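Local coordinates for protein endoglucanase A (Clostridium acetobutylicum, PDB 3IK2) that probably hydrolyses internal beta-1,4-glucosidic bonds of cellulose and related glucans, as an endoglucanase of glycoside hydrolase family 44 with a TIM-like barrel, at residues A[83-87]-A[99-104]; A[229-235]-A[249-253]; A[288-292]-A[302-306]; A[454-460]-A[493-499]. All coordinates share one frame; numbering follows the deposited sequence.

Interaction 1: A[83-87]-A[99-104]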
loop_
_atom_site.group_PDB
_atom_site.type_symbol
_atom_site.label_atom_id
_atom_site.label_comp_id
_atom_site.label_asym_id
_atom_site.label_seq_id
_atom_site.Cartn_x
_atom_site.Cartn_y
_atom_site.Cartn_z
ATOM N N VAL A 83 0.213 -9.824 19.508
ATOM C CA VAL A 83 0.755 -9.696 18.171
ATOM C C VAL A 83 0.652 -8.225 17.693
ATOM O O VAL A 83 1.628 -7.643 17.204
ATOM C CB VAL A 83 0.044 -10.686 17.181
ATOM C CG1 VAL A 83 0.333 -10.343 15.701
ATOM C CG2 VAL A 83 0.389 -12.178 17.491
ATOM N N TYR A 84 -0.539 -7.641 17.847
ATOM C CA TYR A 84 -0.827 -6.242 17.453
ATOM C C TYR A 84 -0.132 -5.214 18.352
ATOM O O TYR A 84 0.311 -4.160 17.879
ATOM C CB TYR A 84 -2.343 -5.991 17.403
ATOM C CG TYR A 84 -3.037 -6.590 16.183
ATOM C CD1 TYR A 84 -3.949 -5.838 15.449
ATOM C CD2 TYR A 84 -2.785 -7.899 15.769
ATOM C CE1 TYR A 84 -4.598 -6.368 14.352
ATOM C CE2 TYR A 84 -3.413 -8.434 14.661
ATOM C CZ TYR A 84 -4.325 -7.660 13.961
ATOM O OH TYR A 84 -4.977 -8.183 12.875
ATOM N N THR A 85 -0.042 -5.492 19.649
ATOM C CA THR A 85 0.708 -4.582 20.504
ATOM C C THR A 85 2.235 -4.660 20.259
ATOM O O THR A 85 2.918 -3.635 20.238
ATOM C CB THR A 85 0.237 -4.611 22.000
ATOM O OG1 THR A 85 0.530 -5.873 22.604
ATOM C CG2 THR A 85 -1.287 -4.365 22.086
ATOM N N ALA A 86 2.774 -5.840 19.976
ATOM C CA ALA A 86 4.190 -5.900 19.575
ATOM C C ALA A 86 4.380 -5.070 18.290
ATOM O O ALA A 86 5.288 -4.244 18.206
ATOM C CB ALA A 86 4.654 -7.348 19.363
ATOM N N PHE A 87 3.507 -5.309 17.307
ATOM C CA PHE A 87 3.496 -4.545 16.056
ATOM C C PHE A 87 3.431 -3.017 16.259
ATOM O O PHE A 87 4.321 -2.294 15.809
ATOM C CB PHE A 87 2.380 -5.025 15.116
ATOM C CG PHE A 87 2.290 -4.234 13.848
ATOM C CD1 PHE A 87 3.155 -4.484 12.800
ATOM C CD2 PHE A 87 1.317 -3.230 13.699
ATOM C CE1 PHE A 87 3.073 -3.730 11.625
ATOM C CE2 PHE A 87 1.245 -2.465 12.519
ATOM C CZ PHE A 87 2.124 -2.729 11.494
ATOM N N SER A 99 0.139 3.345 11.861
ATOM C CA SER A 99 -0.073 1.888 11.847
ATOM C C SER A 99 -1.439 1.581 11.248
ATOM O O SER A 99 -2.442 2.114 11.725
ATOM C CB SER A 99 -0.036 1.319 13.272
ATOM O OG SER A 99 1.278 1.350 13.789
ATOM N N LEU A 100 -1.479 0.729 10.212
ATOM C CA LEU A 100 -2.728 0.136 9.743
ATOM C C LEU A 100 -2.822 -1.298 10.299
ATOM O O LEU A 100 -1.941 -2.114 10.047
ATOM C CB LEU A 100 -2.840 0.147 8.204
ATOM C CG LEU A 100 -4.063 -0.529 7.552
ATOM C CD1 LEU A 100 -5.396 0.022 8.070
ATOM C CD2 LEU A 100 -4.031 -0.408 6.039
ATOM N N VAL A 101 -3.863 -1.565 11.091
ATOM C CA VAL A 101 -4.089 -2.907 11.658
ATOM C C VAL A 101 -5.395 -3.506 11.118
ATOM O O VAL A 101 -6.337 -2.761 10.830
ATOM C CB VAL A 101 -4.041 -2.917 13.240
ATOM C CG1 VAL A 101 -2.778 -2.171 13.751
ATOM C CG2 VAL A 101 -5.321 -2.309 13.887
ATOM N N THR A 102 -5.447 -4.838 10.989
ATOM C CA THR A 102 -6.609 -5.514 10.410
ATOM C C THR A 102 -7.578 -6.127 11.435
ATOM O O THR A 102 -7.149 -6.793 12.381
ATOM C CB THR A 102 -6.174 -6.590 9.414
ATOM O OG1 THR A 102 -5.349 -5.983 8.413
ATOM C CG2 THR A 102 -7.389 -7.214 8.701
ATOM N N LEU A 103 -8.873 -5.880 11.216
ATOM C CA LEU A 103 -9.991 -6.519 11.963
ATOM C C LEU A 103 -10.640 -7.622 11.115
ATOM O O LEU A 103 -10.445 -7.679 9.889
ATOM C CB LEU A 103 -11.026 -5.471 12.420
ATOM C CG LEU A 103 -10.467 -4.286 13.220
ATOM C CD1 LEU A 103 -11.562 -3.264 13.470
ATOM C CD2 LEU A 103 -9.831 -4.730 14.573
ATOM N N GLN A 104 -11.341 -8.540 11.779
ATOM C CA GLN A 104 -11.798 -9.792 11.151
ATOM C C GLN A 104 -13.275 -9.674 10.765
ATOM O O GLN A 104 -14.073 -9.123 11.513
ATOM C CB GLN A 104 -11.583 -10.994 12.086
ATOM C CG GLN A 104 -10.113 -11.349 12.358
ATOM C CD GLN A 104 -9.336 -10.211 13.044
ATOM O OE1 GLN A 104 -9.786 -9.661 14.038
ATOM N NE2 GLN A 104 -8.183 -9.851 12.499
#

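Interaction 2: A[229-235]-A[249-253]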
loop_
_atom_site.group_PDB
_atom_site.type_symbol
_atom_site.label_atom_id
_atom_site.label_comp_id
_atom_site.label_asym_id
_atom_site.label_seq_id
_atom_site.Cartn_x
_atom_site.Cartn_y
_atom_site.Cartn_z
ATOM N N PHE A 229 -7.617 -6.643 -10.047
ATOM C CA PHE A 229 -8.569 -6.018 -10.943
ATOM C C PHE A 229 -9.876 -6.792 -11.060
ATOM O O PHE A 229 -10.954 -6.196 -11.213
ATOM C CB PHE A 229 -7.965 -5.793 -12.349
ATOM C CG PHE A 229 -8.759 -4.848 -13.179
ATOM C CD1 PHE A 229 -8.382 -3.517 -13.280
ATOM C CD2 PHE A 229 -9.925 -5.278 -13.830
ATOM C CE1 PHE A 229 -9.136 -2.618 -14.054
ATOM C CE2 PHE A 229 -10.697 -4.390 -14.577
ATOM C CZ PHE A 229 -10.300 -3.060 -14.707
ATOM N N SER A 230 -9.772 -8.113 -11.031
ATOM C CA SER A 230 -10.948 -8.979 -11.100
ATOM C C SER A 230 -12.002 -8.680 -10.012
ATOM O O SER A 230 -13.214 -8.677 -10.300
ATOM C CB SER A 230 -10.518 -10.453 -11.084
ATOM O OG SER A 230 -11.628 -11.274 -10.800
ATOM N N ALA A 231 -11.539 -8.403 -8.788
ATOM C CA ALA A 231 -12.423 -7.937 -7.700
ATOM C C ALA A 231 -12.906 -6.522 -7.875
ATOM O O ALA A 231 -14.013 -6.201 -7.450
ATOM C CB ALA A 231 -11.742 -8.085 -6.329
ATOM N N PHE A 232 -12.078 -5.653 -8.453
ATOM C CA PHE A 232 -12.495 -4.263 -8.754
ATOM C C PHE A 232 -13.658 -4.272 -9.734
ATOM O O PHE A 232 -14.490 -3.356 -9.746
ATOM C CB PHE A 232 -11.386 -3.447 -9.455
ATOM C CG PHE A 232 -10.063 -3.389 -8.728
ATOM C CD1 PHE A 232 -8.955 -2.798 -9.363
ATOM C CD2 PHE A 232 -9.899 -3.907 -7.418
ATOM C CE1 PHE A 232 -7.707 -2.725 -8.713
ATOM C CE2 PHE A 232 -8.654 -3.846 -6.775
ATOM C CZ PHE A 232 -7.552 -3.257 -7.426
ATOM N N ASN A 233 -13.662 -5.294 -10.586
ATOM C CA ASN A 233 -14.456 -5.309 -11.805
ATOM C C ASN A 233 -15.855 -5.811 -11.456
ATOM O O ASN A 233 -16.820 -5.030 -11.436
ATOM C CB ASN A 233 -13.703 -6.155 -12.868
ATOM C CG ASN A 233 -14.444 -6.290 -14.214
ATOM O OD1 ASN A 233 -14.085 -7.152 -15.042
ATOM N ND2 ASN A 233 -15.445 -5.464 -14.439
ATOM N N ASP A 234 -15.952 -7.092 -11.110
ATOM C CA ASP A 234 -17.236 -7.713 -10.808
ATOM C C ASP A 234 -17.192 -8.510 -9.507
ATOM O O ASP A 234 -17.927 -9.486 -9.320
ATOM C CB ASP A 234 -17.722 -8.560 -12.001
ATOM C CG ASP A 234 -16.761 -9.674 -12.399
ATOM O OD1 ASP A 234 -17.070 -10.391 -13.366
ATOM O OD2 ASP A 234 -15.690 -9.853 -11.786
ATOM N N PHE A 235 -16.351 -8.034 -8.582
ATOM C CA PHE A 235 -16.111 -8.694 -7.280
ATOM C C PHE A 235 -15.792 -10.183 -7.444
ATOM O O PHE A 235 -16.328 -11.044 -6.719
ATOM C CB PHE A 235 -17.254 -8.424 -6.295
ATOM C CG PHE A 235 -16.874 -8.626 -4.832
ATOM C CD1 PHE A 235 -15.704 -8.064 -4.305
ATOM C CD2 PHE A 235 -17.683 -9.382 -3.996
ATOM C CE1 PHE A 235 -15.360 -8.228 -2.943
ATOM C CE2 PHE A 235 -17.339 -9.575 -2.640
ATOM C CZ PHE A 235 -16.175 -9.007 -2.122
ATOM N N GLN A 249 -20.423 0.739 -13.936
ATOM C CA GLN A 249 -19.323 0.206 -14.731
ATOM C C GLN A 249 -18.644 -0.972 -14.046
ATOM O O GLN A 249 -18.316 -1.958 -14.706
ATOM C CB GLN A 249 -18.275 1.274 -15.052
ATOM C CG GLN A 249 -17.055 0.729 -15.770
ATOM C CD GLN A 249 -17.377 0.234 -17.182
ATOM O OE1 GLN A 249 -17.478 1.032 -18.096
ATOM N NE2 GLN A 249 -17.508 -1.075 -17.362
ATOM N N TRP A 250 -18.430 -0.873 -12.734
ATOM C CA TRP A 250 -17.709 -1.928 -12.016
ATOM C C TRP A 250 -18.054 -1.950 -10.543
ATOM O O TRP A 250 -18.827 -1.108 -10.072
ATOM C CB TRP A 250 -16.177 -1.861 -12.256
ATOM C CG TRP A 250 -15.444 -0.588 -11.836
ATOM C CD1 TRP A 250 -16.001 0.624 -11.514
ATOM C CD2 TRP A 250 -14.019 -0.396 -11.780
ATOM N NE1 TRP A 250 -15.011 1.537 -11.210
ATOM C CE2 TRP A 250 -13.789 0.947 -11.380
ATOM C CE3 TRP A 250 -12.908 -1.229 -12.022
ATOM C CZ2 TRP A 250 -12.487 1.486 -11.230
ATOM C CZ3 TRP A 250 -11.607 -0.685 -11.856
ATOM C CH2 TRP A 250 -11.421 0.653 -11.459
ATOM N N PHE A 251 -17.524 -2.945 -9.828
ATOM C CA PHE A 251 -17.874 -3.142 -8.423
ATOM C C PHE A 251 -17.420 -1.963 -7.569
ATOM O O PHE A 251 -18.063 -1.650 -6.603
ATOM C CB PHE A 251 -17.346 -4.503 -7.882
ATOM C CG PHE A 251 -17.410 -4.628 -6.370
ATOM C CD1 PHE A 251 -18.568 -5.083 -5.741
ATOM C CD2 PHE A 251 -16.317 -4.250 -5.572
ATOM C CE1 PHE A 251 -18.625 -5.184 -4.321
ATOM C CE2 PHE A 251 -16.389 -4.337 -4.157
ATOM C CZ PHE A 251 -17.527 -4.800 -3.545
ATOM N N ILE A 252 -16.313 -1.310 -7.928
ATOM C CA ILE A 252 -15.834 -0.107 -7.217
ATOM C C ILE A 252 -16.882 1.007 -7.072
ATOM O O ILE A 252 -17.010 1.603 -5.993
ATOM C CB ILE A 252 -14.420 0.396 -7.773
ATOM C CG1 ILE A 252 -13.287 -0.502 -7.209
ATOM C CG2 ILE A 252 -14.195 1.906 -7.469
ATOM C CD1 ILE A 252 -11.889 -0.296 -7.786
ATOM N N ASP A 253 -17.636 1.270 -8.147
ATOM C CA ASP A 253 -18.772 2.223 -8.152
ATOM C C ASP A 253 -19.910 1.770 -7.214
ATOM O O ASP A 253 -20.397 2.528 -6.419
ATOM C CB ASP A 253 -19.350 2.367 -9.582
ATOM C CG ASP A 253 -18.378 3.036 -10.549
ATOM O OD1 ASP A 253 -17.400 3.662 -10.087
ATOM O OD2 ASP A 253 -18.598 2.932 -11.783
#

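Interaction 3: A[288-292]-A[302-306]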
loop_
_atom_site.group_PDB
_atom_site.type_symbol
_atom_site.label_atom_id
_atom_site.label_comp_id
_atom_site.label_asym_id
_atom_site.label_seq_id
_atom_site.Cartn_x
_atom_site.Cartn_y
_atom_site.Cartn_z
ATOM N N ARG A 288 5.034 -12.558 -16.225
ATOM C CA ARG A 288 4.470 -11.544 -15.345
ATOM C C ARG A 288 5.592 -10.870 -14.546
ATOM O O ARG A 288 6.505 -11.554 -14.055
ATOM C CB ARG A 288 3.424 -12.160 -14.434
ATOM C CG ARG A 288 2.561 -11.144 -13.744
ATOM C CD ARG A 288 1.555 -11.853 -12.910
ATOM N NE ARG A 288 0.841 -10.896 -12.079
ATOM C CZ ARG A 288 -0.092 -11.224 -11.196
ATOM N NH1 ARG A 288 -0.401 -12.505 -11.034
ATOM N NH2 ARG A 288 -0.689 -10.276 -10.473
ATOM N N VAL A 289 5.548 -9.537 -14.447
ATOM C CA VAL A 289 6.704 -8.748 -13.935
ATOM C C VAL A 289 6.992 -8.972 -12.447
ATOM O O VAL A 289 8.088 -8.674 -11.947
ATOM C CB VAL A 289 6.566 -7.224 -14.263
ATOM C CG1 VAL A 289 6.446 -7.010 -15.750
ATOM C CG2 VAL A 289 5.334 -6.584 -13.541
ATOM N N THR A 290 5.988 -9.502 -11.749
ATOM C CA THR A 290 6.082 -9.880 -10.336
ATOM C C THR A 290 7.108 -11.004 -10.095
ATOM O O THR A 290 7.428 -11.301 -8.953
ATOM C CB THR A 290 4.686 -10.335 -9.785
ATOM O OG1 THR A 290 4.111 -11.283 -10.691
ATOM C CG2 THR A 290 3.718 -9.147 -9.656
ATOM N N THR A 291 7.610 -11.636 -11.158
ATOM C CA THR A 291 8.641 -12.669 -11.009
ATOM C C THR A 291 9.937 -12.189 -10.344
ATOM O O THR A 291 10.307 -11.029 -10.458
ATOM C CB THR A 291 9.022 -13.365 -12.344
ATOM O OG1 THR A 291 10.049 -14.319 -12.070
ATOM C CG2 THR A 291 9.572 -12.364 -13.386
ATOM N N SER A 292 10.627 -13.120 -9.687
ATOM C CA SER A 292 11.949 -12.897 -9.109
ATOM C C SER A 292 13.095 -13.128 -10.124
ATOM O O SER A 292 14.255 -12.801 -9.853
ATOM C CB SER A 292 12.128 -13.821 -7.920
ATOM O OG SER A 292 12.447 -15.130 -8.354
ATOM N N ALA A 302 9.581 -4.317 -19.096
ATOM C CA ALA A 302 8.180 -4.212 -18.774
ATOM C C ALA A 302 7.960 -3.803 -17.321
ATOM O O ALA A 302 6.979 -3.088 -17.026
ATOM C CB ALA A 302 7.486 -5.544 -19.053
ATOM N N ARG A 303 8.838 -4.278 -16.424
ATOM C CA ARG A 303 8.739 -4.002 -14.988
ATOM C C ARG A 303 8.812 -2.512 -14.700
ATOM O O ARG A 303 7.964 -1.976 -14.007
ATOM C CB ARG A 303 9.824 -4.757 -14.200
ATOM C CG ARG A 303 9.880 -4.451 -12.694
ATOM C CD ARG A 303 10.874 -5.357 -11.914
ATOM N NE ARG A 303 10.520 -6.757 -12.063
ATOM C CZ ARG A 303 11.242 -7.660 -12.731
ATOM N NH1 ARG A 303 12.395 -7.315 -13.309
ATOM N NH2 ARG A 303 10.813 -8.916 -12.819
ATOM N N MET A 304 9.829 -1.850 -15.251
ATOM C CA MET A 304 10.038 -0.403 -15.082
ATOM C C MET A 304 8.981 0.440 -15.768
ATOM O O MET A 304 8.692 1.530 -15.319
ATOM C CB MET A 304 11.439 -0.013 -15.578
ATOM C CG MET A 304 12.563 -0.752 -14.848
ATOM S SD MET A 304 14.209 -0.280 -15.444
ATOM C CE MET A 304 14.335 -1.272 -16.953
ATOM N N GLN A 305 8.384 -0.078 -16.844
ATOM C CA GLN A 305 7.247 0.595 -17.504
ATOM C C GLN A 305 5.916 0.382 -16.783
ATOM O O GLN A 305 4.983 1.171 -16.942
ATOM C CB GLN A 305 7.102 0.133 -18.969
ATOM C CG GLN A 305 8.348 0.358 -19.861
ATOM C CD GLN A 305 8.870 1.779 -19.810
ATOM O OE1 GLN A 305 8.105 2.711 -19.601
ATOM N NE2 GLN A 305 10.193 1.957 -19.998
ATOM N N ALA A 306 5.817 -0.707 -16.027
ATOM C CA ALA A 306 4.535 -1.156 -15.472
ATOM C C ALA A 306 3.840 -0.100 -14.586
ATOM O O ALA A 306 2.622 0.031 -14.649
ATOM C CB ALA A 306 4.677 -2.507 -14.742
#

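Interaction 4: A[454-460]-A[493-499]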
loop_
_atom_site.group_PDB
_atom_site.type_symbol
_atom_site.label_atom_id
_atom_site.label_comp_id
_atom_site.label_asym_id
_atom_site.label_seq_id
_atom_site.Cartn_x
_atom_site.Cartn_y
_atom_site.Cartn_z
ATOM N N ILE A 454 21.191 9.414 -20.528
ATOM C CA ILE A 454 20.354 10.540 -20.866
ATOM C C ILE A 454 20.955 11.839 -20.363
ATOM O O ILE A 454 21.315 11.970 -19.183
ATOM C CB ILE A 454 18.879 10.429 -20.297
ATOM C CG1 ILE A 454 18.153 9.171 -20.777
ATOM C CG2 ILE A 454 18.068 11.643 -20.761
ATOM C CD1 ILE A 454 16.746 8.989 -20.118
ATOM N N ASN A 455 21.052 12.790 -21.276
ATOM C CA ASN A 455 21.315 14.177 -20.936
ATOM C C ASN A 455 20.022 14.868 -20.595
ATOM O O ASN A 455 19.168 15.079 -21.451
ATOM C CB ASN A 455 22.006 14.903 -22.089
ATOM C CG ASN A 455 23.347 14.273 -22.430
ATOM O OD1 ASN A 455 24.222 14.137 -21.559
ATOM N ND2 ASN A 455 23.498 13.829 -23.691
ATOM N N PHE A 456 19.862 15.189 -19.323
ATOM C CA PHE A 456 18.652 15.834 -18.892
ATOM C C PHE A 456 18.928 17.313 -18.885
ATOM O O PHE A 456 19.854 17.773 -18.228
ATOM C CB PHE A 456 18.232 15.369 -17.496
ATOM C CG PHE A 456 17.630 14.002 -17.459
ATOM C CD1 PHE A 456 16.263 13.821 -17.726
ATOM C CD2 PHE A 456 18.408 12.896 -17.116
ATOM C CE1 PHE A 456 15.688 12.560 -17.676
ATOM C CE2 PHE A 456 17.833 11.617 -17.061
ATOM C CZ PHE A 456 16.479 11.450 -17.337
ATOM N N ASN A 457 18.102 18.040 -19.617
ATOM C CA ASN A 457 18.144 19.486 -19.653
ATOM C C ASN A 457 16.982 20.008 -18.816
ATOM O O ASN A 457 15.831 19.824 -19.179
ATOM C CB ASN A 457 18.073 19.953 -21.119
ATOM C CG ASN A 457 19.047 19.193 -22.013
ATOM O OD1 ASN A 457 20.241 19.083 -21.692
ATOM N ND2 ASN A 457 18.547 18.635 -23.121
ATOM N N PHE A 458 17.294 20.621 -17.673
ATOM C CA PHE A 458 16.294 21.022 -16.714
ATOM C C PHE A 458 15.974 22.475 -16.846
ATOM O O PHE A 458 16.875 23.317 -16.862
ATOM C CB PHE A 458 16.754 20.772 -15.259
ATOM C CG PHE A 458 16.906 19.307 -14.894
ATOM C CD1 PHE A 458 15.846 18.606 -14.329
ATOM C CD2 PHE A 458 18.123 18.641 -15.106
ATOM C CE1 PHE A 458 15.983 17.243 -13.991
ATOM C CE2 PHE A 458 18.279 17.295 -14.776
ATOM C CZ PHE A 458 17.190 16.586 -14.223
ATOM N N ASN A 459 14.677 22.772 -16.856
ATOM C CA ASN A 459 14.206 24.148 -16.848
ATOM C C ASN A 459 13.280 24.349 -15.675
ATOM O O ASN A 459 12.124 23.924 -15.715
ATOM C CB ASN A 459 13.463 24.461 -18.151
ATOM C CG ASN A 459 14.208 23.965 -19.372
ATOM O OD1 ASN A 459 15.136 24.641 -19.851
ATOM N ND2 ASN A 459 13.830 22.757 -19.876
ATOM N N VAL A 460 13.780 25.007 -14.637
ATOM C CA VAL A 460 12.988 25.254 -13.446
ATOM C C VAL A 460 12.365 26.653 -13.508
ATOM O O VAL A 460 13.056 27.675 -13.444
ATOM C CB VAL A 460 13.823 25.074 -12.170
ATOM C CG1 VAL A 460 12.974 25.267 -10.959
ATOM C CG2 VAL A 460 14.483 23.701 -12.161
ATOM N N ASN A 493 18.153 29.302 -13.078
ATOM C CA ASN A 493 17.351 28.093 -12.816
ATOM C C ASN A 493 17.327 27.040 -13.955
ATOM O O ASN A 493 16.330 26.336 -14.145
ATOM C CB ASN A 493 15.915 28.451 -12.379
ATOM C CG ASN A 493 15.829 28.902 -10.925
ATOM O OD1 ASN A 493 16.763 28.740 -10.151
ATOM N ND2 ASN A 493 14.696 29.471 -10.557
ATOM N N LYS A 494 18.441 26.939 -14.680
ATOM C CA LYS A 494 18.610 25.983 -15.766
ATOM C C LYS A 494 19.910 25.263 -15.575
ATOM O O LYS A 494 20.904 25.874 -15.216
ATOM C CB LYS A 494 18.701 26.674 -17.105
ATOM C CG LYS A 494 17.447 27.292 -17.641
ATOM C CD LYS A 494 17.870 28.235 -18.783
ATOM C CE LYS A 494 16.789 28.430 -19.821
ATOM N NZ LYS A 494 15.522 28.941 -19.231
ATOM N N PHE A 495 19.925 23.970 -15.856
ATOM C CA PHE A 495 21.122 23.170 -15.666
ATOM C C PHE A 495 20.933 21.868 -16.401
ATOM O O PHE A 495 19.841 21.539 -16.833
ATOM C CB PHE A 495 21.430 22.930 -14.172
ATOM C CG PHE A 495 20.383 22.114 -13.446
ATOM C CD1 PHE A 495 20.520 20.724 -13.322
ATOM C CD2 PHE A 495 19.266 22.730 -12.877
ATOM C CE1 PHE A 495 19.560 19.968 -12.642
ATOM C CE2 PHE A 495 18.294 21.971 -12.202
ATOM C CZ PHE A 495 18.449 20.592 -12.081
ATOM N N THR A 496 22.024 21.143 -16.563
ATOM C CA THR A 496 22.021 19.869 -17.252
ATOM C C THR A 496 22.572 18.837 -16.266
ATOM O O THR A 496 23.315 19.197 -15.341
ATOM C CB THR A 496 22.825 19.964 -18.569
ATOM O OG1 THR A 496 22.216 20.942 -19.417
ATOM C CG2 THR A 496 22.775 18.677 -19.324
ATOM N N TYR A 497 22.127 17.587 -16.411
ATOM C CA TYR A 497 22.676 16.465 -15.671
ATOM C C TYR A 497 22.531 15.202 -16.522
ATOM O O TYR A 497 21.415 14.821 -16.920
ATOM C CB TYR A 497 22.068 16.304 -14.254
ATOM C CG TYR A 497 23.053 15.626 -13.300
ATOM C CD1 TYR A 497 24.072 16.351 -12.704
ATOM C CD2 TYR A 497 22.977 14.253 -13.023
ATOM C CE1 TYR A 497 25.001 15.739 -11.841
ATOM C CE2 TYR A 497 23.898 13.619 -12.171
ATOM C CZ TYR A 497 24.927 14.367 -11.581
ATOM O OH TYR A 497 25.890 13.760 -10.738
ATOM N N LYS A 498 23.686 14.609 -16.832
ATOM C CA LYS A 498 23.794 13.365 -17.563
ATOM C C LYS A 498 23.732 12.154 -16.617
ATOM O O LYS A 498 24.518 12.037 -15.684
ATOM C CB LYS A 498 25.081 13.324 -18.385
ATOM C CG LYS A 498 25.236 12.075 -19.231
ATOM C CD LYS A 498 26.511 12.178 -20.099
ATOM C CE LYS A 498 26.507 11.128 -21.216
ATOM N NZ LYS A 498 27.697 11.248 -22.138
ATOM N N ILE A 499 22.788 11.260 -16.890
ATOM C CA ILE A 499 22.543 10.094 -16.053
ATOM C C ILE A 499 22.793 8.816 -16.866
ATOM O O ILE A 499 22.164 8.617 -17.913
ATOM C CB ILE A 499 21.090 10.159 -15.503
ATOM C CG1 ILE A 499 20.993 11.328 -14.515
ATOM C CG2 ILE A 499 20.695 8.898 -14.785
ATOM C CD1 ILE A 499 19.606 11.627 -14.016
HETATM O O HOH W 1 12.780 30.457 -12.982
#

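Interaction 1: A[83-87]-A[99-104]
Tyr84 and Phe87, one turn apart on helix 82-93, pack against strand 99-103, the third strand of the TIM-like barrel, in the helix-on-strand layering of a beta/alpha barrel. Segments 83-87 and 99-104 run nearly antiparallel, at 171°, with axes 10.3 Å apart. The tight part is at Tyr84. With CG opposite the carbonyl carbon (chi1 -75°), the ring slants across Val101, whose CB lies 3.7 Å from Tyr84 CD1, and its hydroxyl runs on to the strand backbone. There Tyr84 OH donates to Thr102 O at 2.6 Å, tilted 16° from the carbonyl plane, and that oxygen sits at the ring edge. Tyr45 stacks on the same ring and Phe155 meets it edge-to-face.

The Phe87 end is looser. Phe87 CE2 comes only to 4.2 Å from Val101 CG1 and to 4.0 Å from Ser99 OG, both obliquely, while the Ser99 hydroxyl is engaged with His88 and Ser91. No solvent side appears here: every touching residue is buried, and Ile37 of the adjacent barrel strand packs against Tyr84, Phe87 and Val101. Thr102 O has a second donor. Gln104, its chain bent at chi2, brings NE2 to 3.2 Å from Thr102 O, above the carbonyl plane, and the same NE2 also bonds to Ser42 O.

Interaction 2: A[229-235]-A[249-253]
Asn233 O accepts the N-H of Phe251 at 2.7 Å, the shortest bond between segments 229-235 and 249-253, with the donor well above the carbonyl plane. The motif is a helix end meeting a helix start: the last turn of helix 229-234 offers carbonyls to the first amides of helix 251-266, in the connection between strand 220-226 of the beta/alpha barrel and helix 251-266. Ile252 N adds a longer bond to Phe232 O, 3.3 Å and tilted 22° from the carbonyl plane. Opposed carbonyl and amide ends of this kind would probably attract electrostatically.

Aromatic packing lies to both sides of this polar pair. Phe235, where the chain leaves helical angles with a positive phi, runs alongside Phe251, and their rings form an offset stack with planes at 16° and centroids 4.5 Å apart. Leu226 and Val201 pack against both rings. Trp250 occupies the N-cap position. Its CG lies between backbone N and carbonyl carbon (chi1 60°), which carries the indole back along Phe232, whose O lies obliquely to it, and on to Phe229, whose CE1 lies 3.8 Å from Trp250 CZ3 with the rings oblique. Ser338 of helix 331-342 takes the Trp250 NE1 hydrogen bond. Phe232 and Ile252 point the same way, side by side, with Phe232 CB 3.6 Å from Ile252 CD1.

Interaction 3: A[288-292]-A[302-306]
Val289 O is gripped twice by Arg303, which comes side-on with NE and NH2 converging on that one oxygen. Arg303 NH2 lies 2.9 Å and Arg303 NE 3.1 Å from Val289 O; both bonds keep the oxygen close to the guanidinium plane, which should restrict the group's rotation. The aliphatic chain leaves the helix extended, CG anti to the backbone N (chi1 175°), then bends at chi3 (-59°) to turn its flat end onto the carbonyl. Arg303 NH1, bonded to Asn300 OD1 and Ser362 OG, adds to this hold, and NE has a further weak bond to Tyr355 O. Thr291 O lies 3.2 Å from Arg303 NH2.

The acceptor belongs to a type I beta turn, Arg288 to Thr291, closed by Thr291 N on Arg288 O at 3.1 Å. This turn starts at the last residue of strand 287-288 and is pinned to helix 297-305, in the segment leading from barrel strand 273-278 toward strand 347-353. The Thr291 hydroxyl is satisfied by Asp293 N. Beside the polar grip the contact is apolar: Val289 points toward the helix, its CG1 3.8 Å from Ala302 CB and its CG2 4.3 Å from Ala306 CB.

Interaction 4: A[454-460]-A[493-499]
Phe495 has CG between backbone N and carbonyl carbon (chi1 64°), while Phe458 has CG opposite the carbonyl carbon (chi1 -67°); together these torsions lay the Phe495 ring against the Phe458 side chain. The two belong to neighbouring antiparallel strands at one edge of the nine-stranded sheet formed by strand 2-15 and the C-terminal strands: 494-499 is outermost, and 454-461 lies between it and strand 2-15. Phe458 CB sits over the Phe495 face, 3.7 Å from the ring centroid, a CH-pi contact; the exact placing of the two rings is doubtful, because they are modelled too close. They lie on the mostly buried face of Phe456, Phe458 and Phe495, where Ile507 and Leu509 of strand 503-510 meet Phe458 and Phe495 respectively. Further along, Phe456 CE2 touches Ile499 CD1 at 3.5 Å, and Ile454 CG2 rests over the centre of the Phe456 ring.

Seven backbone hydrogen bonds join the strands, with Ile454-Ile499, Phe456-Tyr497 and Phe458-Phe495 as hydrogen-bonded pairs. Phe458 N reaches Phe495 O at 2.8 Å, almost in line with the C=O. The other face is polar and more exposed: Asn455 OD1 lies 3.3 Å from Lys498 CG, while the Asn455 amide nitrogen bonds to Asp2. Where the pairing ends, Val460 N donates to Asn493 O, and a water bridges Val460 O, at 2.8 Å, to Asn493 ND2, at 3.2 Å.

Overall arrangement
Interactions 1 and 2 lie in the beta/alpha barrel, with interaction 1 between a helix and a barrel strand and interaction 2 between two helix ends. Interaction 3 belongs to the same barrel unit but joins a loop turn to a helix, and interaction 4 lies in the separate nine-stranded sheet, which takes strands from both chain ends. No two share an element. The first three are buried; interaction 4 is partly buried, apolar on one face and polar on the other. Their chemistry differs accordingly: a tyrosine hydroxyl, backbone amides, an arginine and a run of strand bonds. Interactions 2 and 3 come closest, nearest atoms about 8 Å apart, and interactions 1 and 4 are farthest, with centres 45 Å apart.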